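Local coordinates for protein cycloalternan-forming enzyme (Listeria monocytogenes serovar 1/2a, PDB 5F7U) that is a multidomain enzyme of glycoside hydrolase family 31, built around a TIM barrel with accessory beta domains, and binds glycans and magnesium ions, at residues E268-N273 against E557-Y562; A287-V292 against S587-A592; V301-H306 against F321-D326; G13-Y18 against W543-T548. The protein carries 1 engineered substitution. One frame throughout, in Å; residues are numbered along the deposited sequence.

In the fold
Contact 1 touches all three others: its centre is about 10 Å from that of contact 2 and about 11 Å from those of contacts 3 and 4, while the centres of contacts 2 and 4 are about 21 Å apart. Along the chain come 13-18, 268-273, 287-292, 301-306, 321-326, then 543-548, 557-562 and 587-592. Contact 3 is local to the mutarotase-like beta domain; the other three pair early segments with distant TIM-barrel segments in the same order. Arg-561 of contact 1 forms a salt bridge with Asp-304 of contact 3, and Tyr-270 OH meets Leu-17 N of contact 4. Contacts 1, 2 and 4 fasten the N-terminal domains to the barrel, contact 1 beside a glycan pocket.

Contact 1: E268-N273 against E557-Y562; sequences ETYVYN and EMRNRY. With GLC (alpha-D-glucopyranose), chain F.
This is an interdomain junction of a family 31 glycoside hydrolase, where the chain leaving strand 266-269 of the mutarotase-like domain crosses helix 555-577 of the TIM barrel. Asn-560 serves the passing backbone as another peptide would. Asn-560 ND2 donates to Thr-269 O at 3.0 Å, arriving above that carbonyl's plane, and Asn-560 OD1 accepts from Val-271 N at 3.0 Å along a nearly straight bond (167° at the hydrogen). Both ends of the amide are thereby engaged, which fixes its rotation. One residue earlier in the helix, Arg-559 extends from CG to NE and grips a single acceptor side-on. Arg-559 NE reaches Val-271 O at 3.0 Å, in the plane of the carbonyl, while Arg-559 NH2 reaches Val-271 O at 2.8 Å from above it. The same guanidinium lies flat on the Tyr-270 ring with planes 22° apart; Arg-559 NE sits above the ring, displaced toward the rim and 3.4 Å from Tyr-270 CZ. The phenol is brought there by CG being anti to the backbone N (chi1 -172°), and Tyr-270 OH is tied to Leu-17 N. Beyond this, a water accepts from Arg-559 NH2 and from Asn-273 N, extending the link to a residue of the glycan pocket where alpha-D-glucopyranose is bound. Arg-559 NH1 goes to Val-542 O, and Trp-543 adds a cation-pi contact, so several partners hold the charged group. The result is a side-on arginine grip on one carbonyl with an aromatic stack, and an asparagine bridging two backbone groups, at a seam between beta domain and TIM barrel.

Contact 2: A287-V292 against S587-A592; sequences AVPFFV and SGTSGA
Segment 587-592 belongs to the loop after the fifth strand of the TIM barrel, and it runs past the start of strand 287-293 in the mutarotase-like domain. Ser-587 opens it, with OG bonded to Tyr-285 O just ahead of that strand. Gly-588 comes next: Gly-588 O accepts from Ala-287 N at 3.2 Å, nearly along the C=O axis. Thr-589 returns the link. Thr-589 OG1, anti to its backbone N (chi1 -170°), donates to Ala-287 O at 2.8 Å in the plane of the carbonyl. Thr-589 CA also makes a C-H...O contact, 3.4 Å from Ala-287 O, so Ala-287 is held at both its N-H and its carbonyl. Pro-289, where the chain turns a corner, crosses Thr-589 at about a right angle. Ser-590 and Gly-591 form the middle of a type II turn that begins at Thr-589; Gly-591 has the positive phi of 95° usual for its place. Ala-592 closes the turn, with Ala-592 N bonded to Thr-589 O at 2.9 Å. All the touching residues are buried. Ser-590 N has no hydrogen-bonding partner, and across the contact it faces the methyl Val-288 CG2 at 4.0 Å.

Contact 3: V301-H306 against F321-D326; sequences VNSDFH and FVLDND
The loop leading into the antiparallel hairpin of strands 307-311 and 318-327 folds over the second of these strands, in the mutarotase-like beta domain of a family 31 enzyme. At its far end His-306 extends the ladder: Asp-324 N donates to His-306 O at 2.9 Å, nearly along the C=O axis. The two side chains bond as well. His-306 ND1 donates to Asp-324 OD2 at 2.8 Å, in the imidazole plane but from above the carboxylate, the two flat groups being turned 57° apart. His-306 NE2 is engaged by Glu-268; an imidazole between two carboxylates would probably favour the protonated state. Asp-324 OD1 in turn takes a bond from Gln-237.

Nearer the start of the loop the contact is apolar. Val-301 and Phe-321 meet tip to tip, with Val-301 CG2 over the middle of the ring face, 3.8 Å from its centroid, and Tyr-335 meeting Phe-321 edge-to-face. The other methyl, Val-301 CG1, slides past Leu-323 CD2 at 3.9 Å. Leu-323 CD1 turns to the methylene of Ser-303 at 3.7 Å from its CB. Ser-303 OG, anti to its own backbone N, accepts from Phe-305 N to make an ST turn that shapes the bend. Phe-305 then lies along the strand: Phe-305 CB is 3.2 Å from Asp-324 O, and its ring spreads over the backbone of Asn-325. Asn-325 CA stands almost exactly over the ring centre of Phe-305, 4.0 Å from the centroid and 4° off the normal.

Contact 4: G13-Y18 against W543-T548; sequences GDDDLY and WGRDTT
Two loops meet here, one from the N-terminal domain and one that follows the fourth strand of the TIM barrel, and three consecutive aspartates take part, Asp-14 through its backbone carbonyl, Asp-15 and Asp-16 through their carboxylates. Asp-16 and Trp-543 lie side by side and point the same way, carboxylate and indole nearly coplanar at 19°. Trp-543 NE1 donates to Asp-16 OD1 at 2.8 Å, along the anti lone pair, away from the other oxygen. That second oxygen, Asp-16 OD2, accepts from Tyr-18 N at 2.9 Å in an Asx turn, which fixes the carboxylate from its own side. Asp-14 contributes its backbone: Asp-14 O sits in the plane of the indole, at its edge, 3.2 Å from Trp-543 CD1. Asp-14 O also accepts from Gly-544 N at 2.9 Å, the donor standing above the carbonyl plane. Asp-15, with phi positive at 58°, sends its side chain the other way to cross Arg-545 at about a right angle, carboxylate and guanidinium planes 77° apart. Arg-545 NE donates to Asp-15 OD1 at 2.9 Å in a salt bridge, nearly straight and close to the guanidinium plane but from above the carboxylate. Asp-29 holds Arg-545 NH2 in a further salt bridge, so the arginine joins two acids of the N-terminal domain to the barrel loop. One water spans the backbones, donating to Gly-13 O and accepting from Arg-545 N; another accepts from Arg-545 NH2 at 3.0 Å and donates to Asp-15 OD1 at 2.8 Å.

Contact 1: E268-N273 against E557-Y562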
# COMPACT_ATOMS: atom_id res chain seq x y z
N GLU A 268 -8.12 15.44 -1.59
CA GLU A 268 -9.29 15.21 -2.44
C GLU A 268 -9.48 13.71 -2.65
O GLU A 268 -8.55 13.04 -3.11
CB GLU A 268 -9.09 15.84 -3.83
CG GLU A 268 -8.71 17.31 -3.81
CD GLU A 268 -9.73 18.23 -3.15
OE1 GLU A 268 -10.93 17.90 -3.02
OE2 GLU A 268 -9.31 19.35 -2.78
N THR A 269 -10.67 13.22 -2.34
CA THR A 269 -11.03 11.84 -2.63
C THR A 269 -11.58 11.83 -4.06
O THR A 269 -12.78 12.01 -4.29
CB THR A 269 -12.05 11.28 -1.64
OG1 THR A 269 -11.63 11.60 -0.30
CG2 THR A 269 -12.13 9.74 -1.78
N TYR A 270 -10.68 11.66 -5.01
CA TYR A 270 -11.03 11.86 -6.42
C TYR A 270 -10.02 11.08 -7.24
O TYR A 270 -8.83 11.43 -7.28
CB TYR A 270 -10.91 13.35 -6.75
CG TYR A 270 -11.43 13.74 -8.12
CD1 TYR A 270 -12.81 13.88 -8.36
CD2 TYR A 270 -10.53 14.06 -9.16
CE1 TYR A 270 -13.29 14.28 -9.61
CE2 TYR A 270 -11.00 14.46 -10.40
CZ TYR A 270 -12.37 14.56 -10.62
OH TYR A 270 -12.80 14.98 -11.86
N VAL A 271 -10.49 10.05 -7.93
CA VAL A 271 -9.59 9.27 -8.78
C VAL A 271 -9.21 10.09 -10.02
O VAL A 271 -10.05 10.79 -10.60
CB VAL A 271 -10.17 7.89 -9.19
CG1 VAL A 271 -10.47 7.03 -7.94
CG2 VAL A 271 -11.39 8.02 -10.10
N TYR A 272 -7.94 10.00 -10.41
CA TYR A 272 -7.48 10.77 -11.56
C TYR A 272 -6.28 10.10 -12.18
O TYR A 272 -5.45 9.52 -11.48
CB TYR A 272 -7.17 12.22 -11.14
CG TYR A 272 -7.08 13.17 -12.30
CD1 TYR A 272 -8.23 13.79 -12.82
CD2 TYR A 272 -5.85 13.46 -12.85
CE1 TYR A 272 -8.12 14.68 -13.90
CE2 TYR A 272 -5.73 14.32 -13.92
CZ TYR A 272 -6.85 14.93 -14.44
OH TYR A 272 -6.63 15.78 -15.50
N ASN A 273 -6.21 10.15 -13.51
CA ASN A 273 -5.05 9.65 -14.24
C ASN A 273 -4.04 10.79 -14.46
O ASN A 273 -4.15 11.55 -15.44
CB ASN A 273 -5.47 8.98 -15.57
CG ASN A 273 -4.27 8.61 -16.45
OD1 ASN A 273 -3.16 8.53 -15.96
ND2 ASN A 273 -4.50 8.42 -17.75
N GLU A 557 -21.44 10.40 -8.39
CA GLU A 557 -21.38 9.26 -7.49
C GLU A 557 -20.49 8.16 -8.04
O GLU A 557 -19.82 7.44 -7.29
CB GLU A 557 -22.78 8.72 -7.23
CG GLU A 557 -22.83 7.87 -5.97
CD GLU A 557 -24.23 7.57 -5.50
OE1 GLU A 557 -25.21 7.89 -6.19
OE2 GLU A 557 -24.34 6.98 -4.40
N MET A 558 -20.49 8.03 -9.36
CA MET A 558 -19.85 6.88 -10.00
C MET A 558 -18.40 7.07 -10.37
O MET A 558 -17.72 6.06 -10.57
CB MET A 558 -20.65 6.43 -11.22
CG MET A 558 -21.84 5.55 -10.87
SD MET A 558 -21.40 3.99 -10.08
CE MET A 558 -20.33 3.21 -11.30
N ARG A 559 -17.91 8.31 -10.47
CA ARG A 559 -16.52 8.49 -10.89
C ARG A 559 -15.52 7.64 -10.06
O ARG A 559 -14.71 6.90 -10.64
CB ARG A 559 -16.06 9.95 -10.92
CG ARG A 559 -14.59 10.01 -11.34
CD ARG A 559 -14.11 11.40 -11.58
NE ARG A 559 -12.67 11.40 -11.88
CZ ARG A 559 -12.14 11.34 -13.09
NH1 ARG A 559 -12.90 11.22 -14.20
NH2 ARG A 559 -10.81 11.38 -13.20
N ASN A 560 -15.59 7.72 -8.72
CA ASN A 560 -14.63 6.99 -7.90
C ASN A 560 -14.89 5.48 -7.89
O ASN A 560 -13.96 4.67 -7.77
CB ASN A 560 -14.60 7.52 -6.46
CG ASN A 560 -14.03 8.93 -6.37
OD1 ASN A 560 -13.38 9.43 -7.30
ND2 ASN A 560 -14.24 9.58 -5.22
N ARG A 561 -16.17 5.12 -8.02
CA ARG A 561 -16.61 3.72 -7.96
C ARG A 561 -16.32 2.94 -9.23
O ARG A 561 -15.98 1.75 -9.17
CB ARG A 561 -18.12 3.67 -7.62
CG ARG A 561 -18.76 2.27 -7.59
CD ARG A 561 -18.02 1.26 -6.71
NE ARG A 561 -17.81 1.75 -5.35
CZ ARG A 561 -16.98 1.21 -4.46
NH1 ARG A 561 -16.25 0.14 -4.79
NH2 ARG A 561 -16.88 1.74 -3.25
N TYR A 562 -16.47 3.59 -10.38
CA TYR A 562 -16.31 2.94 -11.68
C TYR A 562 -15.05 2.06 -11.80
O TYR A 562 -15.17 0.89 -12.20
CB TYR A 562 -16.38 3.96 -12.82
CG TYR A 562 -16.32 3.28 -14.17
CD1 TYR A 562 -17.49 2.79 -14.78
CD2 TYR A 562 -15.10 3.13 -14.85
CE1 TYR A 562 -17.43 2.15 -16.00
CE2 TYR A 562 -15.04 2.48 -16.08
CZ TYR A 562 -16.20 2.01 -16.66
OH TYR A 562 -16.15 1.37 -17.88
C1 GLC F . -0.73 8.07 -21.26
C2 GLC F . -1.90 7.37 -20.56
C3 GLC F . -1.42 6.31 -19.56
C4 GLC F . -0.55 5.26 -20.26
C5 GLC F . 0.60 6.01 -20.97
C6 GLC F . 1.50 5.11 -21.79
O1 GLC F . -0.04 8.92 -20.33
O2 GLC F . -2.68 8.36 -19.87
O3 GLC F . -2.55 5.72 -18.92
O4 GLC F . 0.02 4.32 -19.32
O5 GLC F . 0.19 7.10 -21.82
O6 GLC F . 2.69 5.01 -21.02
O HOH W 1 -8.53 10.98 -15.05

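Contact 2: A287-V292 against S587-A592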
# COMPACT_ATOMS: atom_id res chain seq x y z
N ALA A 287 -8.09 6.54 -4.69
CA ALA A 287 -8.47 7.50 -3.64
C ALA A 287 -9.51 6.86 -2.76
O ALA A 287 -10.51 6.35 -3.25
CB ALA A 287 -9.04 8.77 -4.27
N VAL A 288 -9.28 6.91 -1.45
CA VAL A 288 -10.14 6.18 -0.49
C VAL A 288 -10.47 7.15 0.64
O VAL A 288 -9.57 7.74 1.19
CB VAL A 288 -9.38 4.96 0.09
CG1 VAL A 288 -10.25 4.26 1.14
CG2 VAL A 288 -8.94 3.99 -1.03
N PRO A 289 -11.76 7.32 0.98
CA PRO A 289 -12.11 8.28 2.05
C PRO A 289 -11.99 7.65 3.45
O PRO A 289 -12.97 7.59 4.19
CB PRO A 289 -13.57 8.65 1.70
CG PRO A 289 -14.11 7.35 1.12
CD PRO A 289 -12.96 6.72 0.36
N PHE A 290 -10.79 7.17 3.77
CA PHE A 290 -10.49 6.51 5.02
C PHE A 290 -9.12 6.98 5.44
O PHE A 290 -8.19 6.96 4.64
CB PHE A 290 -10.47 4.99 4.82
CG PHE A 290 -9.91 4.20 5.99
CD1 PHE A 290 -10.45 4.32 7.29
CD2 PHE A 290 -8.90 3.26 5.77
CE1 PHE A 290 -9.94 3.56 8.35
CE2 PHE A 290 -8.39 2.49 6.83
CZ PHE A 290 -8.91 2.64 8.11
N PHE A 291 -9.00 7.42 6.68
CA PHE A 291 -7.69 7.68 7.26
C PHE A 291 -7.53 7.04 8.62
O PHE A 291 -8.51 6.75 9.31
CB PHE A 291 -7.38 9.20 7.33
CG PHE A 291 -8.16 9.97 8.37
CD1 PHE A 291 -7.76 9.95 9.71
CD2 PHE A 291 -9.26 10.75 8.01
CE1 PHE A 291 -8.46 10.67 10.67
CE2 PHE A 291 -9.95 11.48 8.97
CZ PHE A 291 -9.56 11.43 10.30
N VAL A 292 -6.28 6.82 9.00
CA VAL A 292 -5.93 6.32 10.33
C VAL A 292 -5.10 7.39 11.02
O VAL A 292 -4.15 7.91 10.42
CB VAL A 292 -5.12 5.01 10.22
CG1 VAL A 292 -4.58 4.59 11.60
CG2 VAL A 292 -5.99 3.90 9.63
N SER A 587 -6.23 1.72 -10.56
CA SER A 587 -7.24 2.67 -10.10
C SER A 587 -8.30 2.03 -9.24
O SER A 587 -8.67 0.88 -9.48
CB SER A 587 -7.94 3.33 -11.29
OG SER A 587 -8.78 4.39 -10.82
N GLY A 588 -8.82 2.79 -8.27
CA GLY A 588 -9.96 2.28 -7.51
C GLY A 588 -10.30 3.13 -6.30
O GLY A 588 -9.71 4.19 -6.08
N THR A 589 -11.29 2.67 -5.55
CA THR A 589 -11.67 3.35 -4.31
C THR A 589 -11.84 2.31 -3.20
O THR A 589 -11.30 1.21 -3.31
CB THR A 589 -12.88 4.30 -4.53
OG1 THR A 589 -13.06 5.12 -3.37
CG2 THR A 589 -14.14 3.50 -4.84
N SER A 590 -12.54 2.65 -2.11
CA SER A 590 -12.80 1.66 -1.05
C SER A 590 -13.37 0.37 -1.63
O SER A 590 -14.26 0.39 -2.49
CB SER A 590 -13.80 2.22 -0.03
OG SER A 590 -15.04 2.45 -0.65
N GLY A 591 -12.82 -0.76 -1.18
CA GLY A 591 -13.17 -2.10 -1.72
C GLY A 591 -12.22 -2.57 -2.81
O GLY A 591 -12.25 -3.75 -3.17
N ALA A 592 -11.37 -1.68 -3.34
CA ALA A 592 -10.38 -2.08 -4.36
C ALA A 592 -9.61 -3.32 -3.91
O ALA A 592 -9.27 -4.19 -4.72
CB ALA A 592 -9.41 -0.95 -4.62

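Contact 3: V301-H306 against F321-D326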
# COMPACT_ATOMS: atom_id res chain seq x y z
N VAL A 301 -15.54 7.72 5.71
CA VAL A 301 -16.78 8.37 5.24
C VAL A 301 -17.31 7.46 4.14
O VAL A 301 -16.67 7.32 3.09
CB VAL A 301 -16.55 9.82 4.75
CG1 VAL A 301 -17.84 10.44 4.17
CG2 VAL A 301 -16.05 10.69 5.90
N ASN A 302 -18.45 6.84 4.41
CA ASN A 302 -19.02 5.81 3.55
C ASN A 302 -19.84 6.42 2.43
O ASN A 302 -21.06 6.58 2.55
CB ASN A 302 -19.88 4.83 4.38
CG ASN A 302 -20.46 3.70 3.54
OD1 ASN A 302 -19.93 3.37 2.48
ND2 ASN A 302 -21.57 3.13 3.99
N SER A 303 -19.14 6.82 1.37
CA SER A 303 -19.79 7.36 0.17
C SER A 303 -18.80 7.33 -0.97
O SER A 303 -17.61 7.57 -0.78
CB SER A 303 -20.16 8.83 0.40
OG SER A 303 -20.84 9.34 -0.76
N ASP A 304 -19.32 7.10 -2.17
CA ASP A 304 -18.50 7.16 -3.37
C ASP A 304 -18.41 8.56 -3.96
O ASP A 304 -17.61 8.78 -4.86
CB ASP A 304 -19.02 6.17 -4.43
CG ASP A 304 -18.79 4.72 -4.03
OD1 ASP A 304 -17.81 4.47 -3.29
OD2 ASP A 304 -19.58 3.85 -4.46
N PHE A 305 -19.22 9.51 -3.46
CA PHE A 305 -19.09 10.90 -3.94
C PHE A 305 -17.72 11.48 -3.58
O PHE A 305 -17.09 11.04 -2.62
CB PHE A 305 -20.17 11.80 -3.34
CG PHE A 305 -21.56 11.58 -3.91
CD1 PHE A 305 -21.92 12.13 -5.13
CD2 PHE A 305 -22.51 10.86 -3.19
CE1 PHE A 305 -23.20 11.94 -5.65
CE2 PHE A 305 -23.80 10.68 -3.70
CZ PHE A 305 -24.15 11.20 -4.94
N HIS A 306 -17.26 12.44 -4.37
CA HIS A 306 -16.05 13.19 -4.01
C HIS A 306 -16.18 13.81 -2.61
O HIS A 306 -17.22 14.36 -2.25
CB HIS A 306 -15.79 14.28 -5.05
CG HIS A 306 -14.86 15.34 -4.57
ND1 HIS A 306 -15.29 16.60 -4.23
CD2 HIS A 306 -13.52 15.33 -4.37
CE1 HIS A 306 -14.26 17.33 -3.84
NE2 HIS A 306 -13.17 16.58 -3.92
N PHE A 321 -14.26 17.13 7.09
CA PHE A 321 -14.56 16.58 5.78
C PHE A 321 -15.73 17.32 5.17
O PHE A 321 -16.62 17.77 5.87
CB PHE A 321 -14.76 15.05 5.78
CG PHE A 321 -15.94 14.56 6.59
CD1 PHE A 321 -17.25 14.67 6.10
CD2 PHE A 321 -15.73 13.93 7.82
CE1 PHE A 321 -18.32 14.20 6.85
CE2 PHE A 321 -16.80 13.43 8.57
CZ PHE A 321 -18.10 13.59 8.08
N VAL A 322 -15.67 17.47 3.86
CA VAL A 322 -16.78 18.07 3.11
C VAL A 322 -17.10 17.06 2.04
O VAL A 322 -16.24 16.73 1.20
CB VAL A 322 -16.40 19.44 2.49
CG1 VAL A 322 -17.60 20.03 1.75
CG2 VAL A 322 -15.96 20.41 3.57
N LEU A 323 -18.31 16.52 2.10
CA LEU A 323 -18.72 15.43 1.22
C LEU A 323 -19.77 15.93 0.25
O LEU A 323 -20.76 16.53 0.68
CB LEU A 323 -19.31 14.27 2.06
CG LEU A 323 -19.94 13.11 1.28
CD1 LEU A 323 -18.94 12.32 0.44
CD2 LEU A 323 -20.68 12.16 2.21
N ASP A 324 -19.55 15.68 -1.04
CA ASP A 324 -20.52 16.06 -2.07
C ASP A 324 -21.73 15.13 -2.10
O ASP A 324 -21.69 14.01 -1.60
CB ASP A 324 -19.84 16.08 -3.46
CG ASP A 324 -18.74 17.14 -3.58
OD1 ASP A 324 -18.59 18.02 -2.69
OD2 ASP A 324 -18.02 17.11 -4.59
N ASN A 325 -22.82 15.63 -2.67
CA ASN A 325 -24.02 14.84 -2.88
C ASN A 325 -24.63 15.27 -4.22
O ASN A 325 -24.32 16.35 -4.70
CB ASN A 325 -25.01 15.10 -1.76
CG ASN A 325 -26.14 14.09 -1.74
OD1 ASN A 325 -25.91 12.88 -1.85
ND2 ASN A 325 -27.37 14.58 -1.61
N ASP A 326 -25.48 14.43 -4.81
CA ASP A 326 -26.08 14.75 -6.10
C ASP A 326 -27.35 15.60 -5.97
O ASP A 326 -28.03 15.83 -6.96
CB ASP A 326 -26.38 13.46 -6.87
CG ASP A 326 -27.36 12.55 -6.15
OD1 ASP A 326 -27.69 12.77 -4.96
OD2 ASP A 326 -27.82 11.59 -6.78

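Contact 4: G13-Y18 against W543-T548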
# COMPACT_ATOMS: atom_id res chain seq x y z
N GLY A 13 -19.72 21.54 -17.56
CA GLY A 13 -18.64 21.05 -18.44
C GLY A 13 -18.51 19.54 -18.30
O GLY A 13 -19.51 18.83 -18.33
N ASP A 14 -17.28 19.07 -18.14
CA ASP A 14 -17.06 17.65 -17.85
C ASP A 14 -17.09 17.35 -16.35
O ASP A 14 -16.80 16.22 -15.94
CB ASP A 14 -15.72 17.20 -18.46
CG ASP A 14 -15.74 17.23 -19.97
OD1 ASP A 14 -16.75 16.81 -20.58
OD2 ASP A 14 -14.74 17.66 -20.57
N ASP A 15 -17.44 18.36 -15.55
CA ASP A 15 -17.43 18.26 -14.08
C ASP A 15 -16.04 17.89 -13.52
O ASP A 15 -15.92 17.24 -12.48
CB ASP A 15 -18.49 17.24 -13.62
CG ASP A 15 -18.91 17.43 -12.17
OD1 ASP A 15 -19.09 18.58 -11.74
OD2 ASP A 15 -19.05 16.41 -11.48
N ASP A 16 -14.99 18.31 -14.22
CA ASP A 16 -13.64 17.97 -13.78
C ASP A 16 -13.33 18.73 -12.49
O ASP A 16 -13.71 19.91 -12.36
CB ASP A 16 -12.63 18.31 -14.89
CG ASP A 16 -11.27 17.73 -14.62
OD1 ASP A 16 -11.00 16.56 -14.97
OD2 ASP A 16 -10.45 18.44 -14.04
N LEU A 17 -12.69 18.06 -11.52
CA LEU A 17 -12.35 18.74 -10.26
C LEU A 17 -11.30 19.83 -10.47
O LEU A 17 -11.31 20.83 -9.75
CB LEU A 17 -11.81 17.75 -9.21
CG LEU A 17 -11.57 18.25 -7.78
CD1 LEU A 17 -12.87 18.77 -7.16
CD2 LEU A 17 -10.95 17.16 -6.92
N TYR A 18 -10.40 19.62 -11.41
CA TYR A 18 -9.16 20.41 -11.47
C TYR A 18 -9.22 21.51 -12.52
O TYR A 18 -8.47 22.50 -12.41
CB TYR A 18 -7.97 19.49 -11.73
CG TYR A 18 -7.77 18.45 -10.64
CD1 TYR A 18 -7.50 18.83 -9.31
CD2 TYR A 18 -7.83 17.07 -10.93
CE1 TYR A 18 -7.32 17.88 -8.31
CE2 TYR A 18 -7.63 16.12 -9.95
CZ TYR A 18 -7.39 16.52 -8.64
OH TYR A 18 -7.21 15.60 -7.67
N TRP A 543 -16.54 11.16 -16.58
CA TRP A 543 -16.80 12.58 -16.40
C TRP A 543 -18.28 12.87 -16.68
O TRP A 543 -19.01 12.02 -17.21
CB TRP A 543 -15.92 13.38 -17.36
CG TRP A 543 -14.50 13.63 -16.87
CD1 TRP A 543 -14.08 14.63 -16.03
CD2 TRP A 543 -13.32 12.89 -17.22
NE1 TRP A 543 -12.73 14.56 -15.84
CE2 TRP A 543 -12.23 13.51 -16.56
CE3 TRP A 543 -13.09 11.76 -18.03
CZ2 TRP A 543 -10.92 13.03 -16.68
CZ3 TRP A 543 -11.80 11.30 -18.16
CH2 TRP A 543 -10.72 11.94 -17.48
N GLY A 544 -18.68 14.10 -16.35
CA GLY A 544 -20.00 14.62 -16.73
C GLY A 544 -20.99 14.33 -15.62
O GLY A 544 -21.12 13.20 -15.17
N ARG A 545 -21.71 15.36 -15.18
CA ARG A 545 -22.69 15.17 -14.12
C ARG A 545 -23.90 14.35 -14.53
O ARG A 545 -24.48 13.63 -13.72
CB ARG A 545 -23.18 16.51 -13.65
CG ARG A 545 -22.13 17.19 -12.85
CD ARG A 545 -22.81 17.78 -11.65
NE ARG A 545 -21.85 18.58 -10.94
CZ ARG A 545 -22.17 19.46 -10.02
NH1 ARG A 545 -23.45 19.68 -9.71
NH2 ARG A 545 -21.21 20.17 -9.44
N ASP A 546 -24.28 14.47 -15.79
CA ASP A 546 -25.51 13.82 -16.24
C ASP A 546 -25.28 12.41 -16.78
O ASP A 546 -26.23 11.71 -17.17
CB ASP A 546 -26.18 14.72 -17.28
CG ASP A 546 -26.72 16.01 -16.65
OD1 ASP A 546 -27.75 15.92 -15.95
OD2 ASP A 546 -26.13 17.10 -16.86
N THR A 547 -24.01 11.99 -16.79
CA THR A 547 -23.64 10.63 -17.16
C THR A 547 -24.38 9.66 -16.24
O THR A 547 -24.31 9.81 -15.03
CB THR A 547 -22.11 10.44 -17.08
OG1 THR A 547 -21.51 11.43 -17.92
CG2 THR A 547 -21.71 9.05 -17.53
N THR A 548 -25.12 8.72 -16.83
CA THR A 548 -26.06 7.87 -16.07
C THR A 548 -25.77 6.39 -16.27
O THR A 548 -25.65 5.92 -17.41
CB THR A 548 -27.52 8.16 -16.48
OG1 THR A 548 -27.78 9.57 -16.40
CG2 THR A 548 -28.52 7.38 -15.57
O HOH W 2 -21.52 17.73 -16.69
O HOH W 3 -18.19 20.07 -9.60
O HOH W 4 -19.66 14.06 -12.47